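Local coordinates for ribonuclease S-F11 (Nicotiana alata, PDB 1IOO), which cleaves RNA as a secreted T2-family ribonuclease of the style and takes part in the gametophytic self-incompatibility by which the plant rejects its own pollen, at residues L70-D75 against Q81-Y86. Sequence-based numbering, arbitrary orientation.
Sequences LKFEQD and QPSWKY
With CG of Phe72 turned anti to its carbonyl carbon (chi1 -58°), the benzyl group reaches across to Pro82, and the same choice at Ser83 (chi1 -62°) brings OG near Phe72 CE1. The contact is a CH-pi interaction at the start of helix 82-92 of the RNase T2 fold, formed where the chain returns after helix 74-80. Pro82 CG lies over the middle of the Phe72 ring, 3.5 Å from the centroid and only 6° off the normal, so one methylene addresses all six ring carbons almost evenly. Proline suits the first turn of a helix, where a missing N-H costs no helical bond, and its rigid ring holds an apolar CH2 in place over the phenyl face. Ser83 OG comes in obliquely, 3.5 Å from Phe72 CE1, a van der Waals neighbour. Replacing Phe72 by an alanine is likely to leave Pro82 CG without its aromatic cover and to open a gap between the two segments. Nearby, Gln69 OE1 accepts from the backbone N of both Ser83 and Trp84, tying the chain just before Leu70 to the helix start. Gln69 and Leu70 probably bind the RNA 3'-phosphate, as in relatives, and Gln87, a likely active-site residue, lies further along this helix. A water bridges the segments, 2.9 Å from Ser83 OG, while accepting a weak bond from Lys71 N at 3.3 Å.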
# COMPACT_ATOMS: atom_id res chain seq x y z
N LEU A 70 4.52 10.23 4.62
CA LEU A 70 4.38 10.40 6.06
C LEU A 70 5.68 10.69 6.80
O LEU A 70 5.65 11.32 7.85
CB LEU A 70 3.73 9.15 6.65
CG LEU A 70 2.33 8.83 6.10
CD1 LEU A 70 1.88 7.47 6.62
CD2 LEU A 70 1.36 9.93 6.50
N LYS A 71 6.82 10.25 6.27
CA LYS A 71 8.09 10.42 6.98
C LYS A 71 8.72 11.80 6.78
O LYS A 71 9.70 12.14 7.46
CB LYS A 71 9.09 9.35 6.53
CG LYS A 71 8.72 7.95 6.99
CD LYS A 71 9.21 6.89 6.01
CE LYS A 71 10.72 6.87 5.86
NZ LYS A 71 11.13 5.81 4.89
N PHE A 72 8.18 12.61 5.88
CA PHE A 72 8.79 13.91 5.61
C PHE A 72 7.82 15.06 5.77
O PHE A 72 6.61 14.91 5.62
CB PHE A 72 9.35 13.94 4.17
CG PHE A 72 10.37 12.87 3.90
CD1 PHE A 72 9.98 11.59 3.51
CD2 PHE A 72 11.72 13.15 4.06
CE1 PHE A 72 10.93 10.60 3.28
CE2 PHE A 72 12.68 12.17 3.83
CZ PHE A 72 12.29 10.90 3.44
N GLU A 73 8.38 16.23 6.08
CA GLU A 73 7.60 17.44 6.17
C GLU A 73 6.88 17.68 4.84
O GLU A 73 7.36 17.25 3.79
CB GLU A 73 8.53 18.63 6.45
CG GLU A 73 9.23 18.61 7.81
CD GLU A 73 10.60 17.93 7.79
OE1 GLU A 73 11.45 18.32 8.63
OE2 GLU A 73 10.83 17.02 6.97
N GLN A 74 5.74 18.35 4.89
CA GLN A 74 4.96 18.60 3.68
C GLN A 74 5.77 19.36 2.62
O GLN A 74 5.73 18.99 1.44
CB GLN A 74 3.69 19.38 4.01
CG GLN A 74 2.83 19.65 2.79
CD GLN A 74 1.44 20.11 3.16
OE1 GLN A 74 1.20 20.60 4.26
NE2 GLN A 74 0.50 19.95 2.22
N ASP A 75 6.48 20.41 3.01
CA ASP A 75 7.24 21.19 2.04
C ASP A 75 8.31 20.34 1.35
O ASP A 75 8.38 20.30 0.12
CB ASP A 75 7.88 22.42 2.70
CG ASP A 75 8.59 23.32 1.70
OD1 ASP A 75 8.11 23.44 0.55
OD2 ASP A 75 9.62 23.92 2.06
N GLN A 81 10.11 15.26 -3.17
CA GLN A 81 9.42 13.99 -3.45
C GLN A 81 10.33 12.76 -3.25
O GLN A 81 10.41 11.88 -4.10
CB GLN A 81 8.90 14.07 -4.90
CG GLN A 81 8.05 15.34 -5.10
CD GLN A 81 7.63 15.61 -6.53
OE1 GLN A 81 7.64 14.74 -7.39
NE2 GLN A 81 7.22 16.85 -6.78
N PRO A 82 10.96 12.65 -2.07
CA PRO A 82 11.87 11.54 -1.78
C PRO A 82 11.28 10.13 -1.85
O PRO A 82 11.91 9.22 -2.39
CB PRO A 82 12.40 11.89 -0.40
CG PRO A 82 11.25 12.59 0.23
CD PRO A 82 10.74 13.48 -0.88
N SER A 83 10.09 9.94 -1.30
CA SER A 83 9.50 8.61 -1.27
C SER A 83 8.95 8.20 -2.62
O SER A 83 9.09 7.05 -3.02
CB SER A 83 8.43 8.51 -0.19
OG SER A 83 9.03 8.72 1.07
N TRP A 84 8.31 9.14 -3.32
CA TRP A 84 7.80 8.83 -4.65
C TRP A 84 8.94 8.45 -5.58
O TRP A 84 8.83 7.50 -6.35
CB TRP A 84 7.00 10.00 -5.22
CG TRP A 84 5.83 10.37 -4.37
CD1 TRP A 84 5.12 9.53 -3.54
CD2 TRP A 84 5.26 11.68 -4.20
NE1 TRP A 84 4.15 10.25 -2.87
CE2 TRP A 84 4.22 11.56 -3.25
CE3 TRP A 84 5.53 12.94 -4.76
CZ2 TRP A 84 3.44 12.65 -2.85
CZ3 TRP A 84 4.75 14.03 -4.35
CH2 TRP A 84 3.73 13.87 -3.40
N LYS A 85 10.04 9.20 -5.49
CA LYS A 85 11.20 8.92 -6.32
C LYS A 85 11.78 7.54 -6.00
O LYS A 85 12.06 6.75 -6.90
CB LYS A 85 12.30 9.97 -6.12
CG LYS A 85 13.54 9.68 -6.97
CD LYS A 85 14.75 10.53 -6.60
CE LYS A 85 14.55 11.98 -6.94
NZ LYS A 85 15.84 12.71 -6.74
N TYR A 86 11.94 7.25 -4.72
CA TYR A 86 12.49 5.96 -4.31
C TYR A 86 11.63 4.81 -4.80
O TYR A 86 12.13 3.83 -5.35
CB TYR A 86 12.61 5.90 -2.79
CG TYR A 86 13.24 4.63 -2.28
CD1 TYR A 86 14.54 4.27 -2.66
CD2 TYR A 86 12.56 3.79 -1.40
CE1 TYR A 86 15.14 3.11 -2.18
CE2 TYR A 86 13.16 2.63 -0.91
CZ TYR A 86 14.44 2.30 -1.30
OH TYR A 86 15.04 1.17 -0.79
O HOH W 1 7.41 8.64 3.43